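Local coordinates for 401aa long hypothetical glucose-1-phosphate thymidylyltransferase (Sulfolobus tokodaii, PDB 2GGO), which probably transfers nucleotidyl groups to sugar 1-phosphates and acetyl groups to amino-sugar phosphates, as a bifunctional enzyme of UDP-GlcNAc and UDP-GalNAc synthesis, at residues 277-281 against 295-299; 308-314 against 325-331. The contacts are given in a common frame with arbitrary orientation. Residues are numbered along the deposited sequence.

Contact 1 (277-281 against 295-299)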
# COMPACT_ATOMS: atom_id res chain seq x y z
N LEU A 277 20.39 -12.36 4.46
CA LEU A 277 19.19 -11.80 3.81
C LEU A 277 18.62 -12.77 2.79
O LEU A 277 19.31 -13.22 1.89
CB LEU A 277 19.48 -10.45 3.20
CG LEU A 277 20.17 -9.43 4.11
CD1 LEU A 277 20.40 -8.16 3.34
CD2 LEU A 277 19.34 -9.14 5.39
N ARG A 278 17.35 -13.11 2.92
CA ARG A 278 16.77 -14.13 2.09
C ARG A 278 15.82 -13.48 1.10
O ARG A 278 15.48 -12.31 1.28
CB ARG A 278 16.03 -15.18 2.92
CG ARG A 278 16.99 -16.20 3.60
CD ARG A 278 16.30 -16.96 4.73
NE ARG A 278 15.27 -17.79 4.14
CZ ARG A 278 14.25 -18.32 4.82
NH1 ARG A 278 14.08 -18.06 6.11
NH2 ARG A 278 13.38 -19.08 4.19
N PRO A 279 15.38 -14.24 0.09
CA PRO A 279 14.52 -13.67 -0.96
C PRO A 279 13.38 -12.79 -0.45
O PRO A 279 12.61 -13.16 0.48
CB PRO A 279 13.98 -14.92 -1.67
CG PRO A 279 15.17 -15.90 -1.60
CD PRO A 279 15.69 -15.68 -0.16
N TYR A 280 13.24 -11.65 -1.09
CA TYR A 280 12.18 -10.66 -0.88
C TYR A 280 12.38 -9.86 0.38
O TYR A 280 11.44 -9.36 0.95
CB TYR A 280 10.77 -11.24 -1.03
CG TYR A 280 10.59 -11.70 -2.45
CD1 TYR A 280 10.54 -10.76 -3.50
CD2 TYR A 280 10.55 -13.07 -2.77
CE1 TYR A 280 10.40 -11.16 -4.84
CE2 TYR A 280 10.41 -13.50 -4.10
CZ TYR A 280 10.35 -12.53 -5.13
OH TYR A 280 10.23 -12.94 -6.44
N THR A 281 13.65 -9.68 0.75
CA THR A 281 14.04 -8.79 1.81
C THR A 281 14.09 -7.40 1.20
O THR A 281 14.84 -7.19 0.29
CB THR A 281 15.39 -9.17 2.39
OG1 THR A 281 15.23 -10.38 3.16
CG2 THR A 281 15.90 -8.05 3.32
N VAL A 295 16.38 -12.22 7.78
CA VAL A 295 15.16 -11.61 7.29
C VAL A 295 14.73 -12.30 6.01
O VAL A 295 15.58 -12.70 5.22
CB VAL A 295 15.37 -10.08 6.99
CG1 VAL A 295 14.11 -9.44 6.40
CG2 VAL A 295 15.81 -9.35 8.22
N LYS A 296 13.42 -12.49 5.86
CA LYS A 296 12.88 -13.12 4.68
C LYS A 296 11.54 -12.51 4.35
O LYS A 296 10.67 -12.37 5.23
CB LYS A 296 12.65 -14.61 4.96
CG LYS A 296 12.46 -15.42 3.67
CD LYS A 296 11.40 -16.45 3.89
CE LYS A 296 10.28 -15.99 4.71
NZ LYS A 296 9.17 -17.02 4.65
N GLU A 297 11.34 -12.22 3.08
CA GLU A 297 10.04 -11.69 2.66
C GLU A 297 9.41 -10.69 3.58
O GLU A 297 8.29 -10.87 4.07
CB GLU A 297 9.03 -12.81 2.44
CG GLU A 297 8.00 -12.39 1.41
CD GLU A 297 7.41 -13.57 0.69
OE1 GLU A 297 6.16 -13.67 0.62
OE2 GLU A 297 8.20 -14.41 0.20
N SER A 298 10.09 -9.59 3.81
CA SER A 298 9.52 -8.53 4.65
C SER A 298 9.94 -7.18 4.16
O SER A 298 10.94 -7.05 3.48
CB SER A 298 10.01 -8.66 6.12
OG SER A 298 10.09 -10.03 6.44
N VAL A 299 9.19 -6.18 4.58
CA VAL A 299 9.40 -4.82 4.23
C VAL A 299 9.72 -4.16 5.54
O VAL A 299 8.92 -4.22 6.50
CB VAL A 299 8.12 -4.22 3.62
CG1 VAL A 299 8.37 -2.80 3.14
CG2 VAL A 299 7.64 -5.14 2.44
O HOH W 1 11.40 -15.43 0.40

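Contact 2 (308-314 against 325-331)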
# COMPACT_ATOMS: atom_id res chain seq x y z
N HIS A 308 20.44 -7.60 16.52
CA HIS A 308 21.03 -8.84 17.07
C HIS A 308 20.12 -10.01 17.22
O HIS A 308 19.11 -9.80 17.76
CB HIS A 308 21.39 -8.63 18.56
CG HIS A 308 22.03 -7.32 18.89
ND1 HIS A 308 23.40 -7.01 18.70
CD2 HIS A 308 21.51 -6.27 19.54
CE1 HIS A 308 23.60 -5.78 19.09
NE2 HIS A 308 22.50 -5.36 19.75
N LEU A 309 20.48 -11.21 16.76
CA LEU A 309 19.82 -12.44 17.22
C LEU A 309 18.34 -12.52 17.00
O LEU A 309 17.63 -13.16 17.79
CB LEU A 309 20.22 -12.73 18.65
CG LEU A 309 21.75 -12.99 18.80
CD1 LEU A 309 22.32 -12.70 20.28
CD2 LEU A 309 22.01 -14.39 18.64
N SER A 310 17.98 -12.16 15.77
CA SER A 310 16.62 -11.97 15.35
C SER A 310 16.27 -12.64 14.01
O SER A 310 17.13 -12.79 13.07
CB SER A 310 16.33 -10.46 15.38
OG SER A 310 15.89 -10.11 16.72
N TYR A 311 15.04 -13.15 13.92
CA TYR A 311 14.52 -13.64 12.69
C TYR A 311 13.29 -12.78 12.36
O TYR A 311 12.38 -12.70 13.19
CB TYR A 311 14.06 -15.14 12.89
CG TYR A 311 13.42 -15.67 11.62
CD1 TYR A 311 14.07 -15.63 10.44
CD2 TYR A 311 12.11 -16.03 11.62
CE1 TYR A 311 13.42 -16.01 9.26
CE2 TYR A 311 11.48 -16.44 10.54
CZ TYR A 311 12.12 -16.46 9.35
OH TYR A 311 11.43 -16.87 8.22
N VAL A 312 13.21 -12.20 11.15
CA VAL A 312 11.99 -11.48 10.68
C VAL A 312 11.55 -12.16 9.41
O VAL A 312 12.27 -12.12 8.44
CB VAL A 312 12.28 -9.95 10.39
CG1 VAL A 312 11.07 -9.15 10.00
CG2 VAL A 312 12.87 -9.30 11.66
N GLY A 313 10.38 -12.77 9.39
CA GLY A 313 9.97 -13.54 8.20
C GLY A 313 8.57 -13.05 7.91
O GLY A 313 7.89 -12.64 8.84
N ASP A 314 8.26 -12.79 6.63
CA ASP A 314 6.91 -12.42 6.19
C ASP A 314 6.23 -11.30 6.92
O ASP A 314 5.01 -11.33 7.17
CB ASP A 314 6.03 -13.60 6.32
CG ASP A 314 6.58 -14.80 5.54
OD1 ASP A 314 6.45 -14.71 4.29
OD2 ASP A 314 7.15 -15.78 6.17
N ALA A 325 17.60 -7.40 21.14
CA ALA A 325 18.29 -8.71 21.02
C ALA A 325 17.35 -9.76 21.34
O ALA A 325 16.54 -9.66 22.33
CB ALA A 325 19.57 -8.84 21.86
N GLY A 326 17.24 -10.66 20.41
CA GLY A 326 16.42 -11.86 20.60
C GLY A 326 14.96 -11.74 20.30
O GLY A 326 14.31 -12.66 20.62
N THR A 327 14.43 -10.64 19.68
CA THR A 327 12.96 -10.66 19.40
C THR A 327 12.80 -11.58 18.21
O THR A 327 13.57 -11.38 17.27
CB THR A 327 12.70 -9.29 18.98
OG1 THR A 327 13.18 -8.38 19.98
CG2 THR A 327 11.28 -9.02 18.41
N LEU A 328 11.72 -12.34 18.04
CA LEU A 328 11.60 -13.38 17.05
C LEU A 328 10.15 -13.20 16.72
O LEU A 328 9.35 -12.93 17.56
CB LEU A 328 11.70 -14.82 17.56
CG LEU A 328 12.92 -15.03 18.41
CD1 LEU A 328 13.10 -16.27 18.91
CD2 LEU A 328 13.89 -15.04 17.14
N ILE A 329 9.85 -13.14 15.45
CA ILE A 329 8.51 -13.22 14.93
C ILE A 329 8.20 -14.60 14.43
O ILE A 329 8.96 -15.22 13.70
CB ILE A 329 8.30 -12.17 13.77
CG1 ILE A 329 8.70 -10.78 14.27
CG2 ILE A 329 6.79 -12.29 13.28
CD1 ILE A 329 8.48 -9.69 13.30
N ALA A 330 7.04 -15.11 14.78
CA ALA A 330 6.60 -16.38 14.30
C ALA A 330 5.82 -16.13 13.00
O ALA A 330 5.05 -15.20 12.96
CB ALA A 330 5.68 -16.92 15.29
N ASN A 331 5.98 -16.97 11.98
CA ASN A 331 5.20 -16.77 10.76
C ASN A 331 4.31 -17.94 10.39
O ASN A 331 3.77 -17.98 9.28
CB ASN A 331 6.08 -16.39 9.58
CG ASN A 331 7.22 -17.27 9.42
OD1 ASN A 331 7.51 -18.08 10.29
ND2 ASN A 331 7.93 -17.09 8.34

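Contact 1 (277-281 against 295-299)
Two successive coils of the C-terminal left-handed parallel beta-helix, the fold of hexapeptide-repeat transferases, stack at a corner. Leu277 bridges Val295 in parallel (CA–CA 5.3 Å), and Arg278 N donates to Val295 O at 2.9 Å. The 277-281 coil then bends through a type II turn, Arg278 to Thr281, with Tyr280 at positive phi (75°). Thr281, chi1 m, turns OG1 back to Arg278 O at 2.7 Å, shorter than the weak backbone bond from Thr281 N to the same Arg278 O (3.2 Å). In the next coil, Glu297 also has positive phi (40°), and its N donates to Pro279 O at 3.0 Å. Arg278 extends over that coil: Lys296 CD lies over one guanidinium face, 3.3 Å from NH2, while NH1 forms a salt bridge with Glu294. Lys296, chi2 between wells, salt-bridges Asp314 OD2 through NZ. Tyr280 (m) and Glu297 (t) meet through CB and CG at 3.9 Å; Tyr280 OH bonds Asp224 and Glu297 OE1 pairs with Lys220, both on helix 212-225. A water donates to Pro279 O (2.6 Å) and weakly to Glu297 OE2 (3.4 Å). Leu277 CD2 approaches Val295 CB at 4.4 Å. Ser298, chi1 m, folds OG onto Lys296 O at 2.7 Å.

Contact 2 (308-314 against 325-331)
Tyr311, Asn331 and Ile329 lose the most surface here, 75, 74 and 71 Å² respectively. Asn331, chi1 p, directs ND2 to Asp314 OD2 at 2.7 Å with an N-H...acceptor angle of 159°; the same carboxylate oxygen receives Lys296. ND2 also lies at the edge of the Tyr311 ring, near its plane and 3.5 Å from OH. Gly313 makes room for this group: an ideal CB would fall 2.9 Å from Asn331 ND2 and 2.3 Å from Tyr311 OH. The end-to-end CA directions of the two segments, neighbouring coils of the left-handed beta-helix, differ by 15°, but their backbone pairing is slack, since Ile329 N to Tyr311 O and Gly326 N to His308 O are both weak bonds of 3.4 Å. A side chain adds a shorter link, Ser310 OG donating to Thr327 O at 2.7 Å. Ile329 points toward 308-314, its CD1 4.2 Å from Val312 CG1, and both residues touch Phe323. Leu328, at the surface, brings CD2 to 4.3 Å from Tyr311 CB.

Contact 1 closes first along the chain: the chain makes one circuit of the beta-helix, 18 positions from Leu277 to Val295, with 13 residues between the segments, passing strand 288-291 before 295-299 arrives beside 277-281. Contact 2 opens only afterwards, at 308, and closes when 325-331 returns after 10 residues, so the two loops follow in series, neither nested nor crossed. Their centres are 12 Å apart. The step between them is covered by neighbouring strands 294-296 and 311-313 of one parallel sheet, where Lys296 N lies 2.8 Å from Val312 O, a probable hydrogen bond. Four successive coil levels are thus joined, from 277-281 to 325-331, and contact 1 also faces helix 212-225.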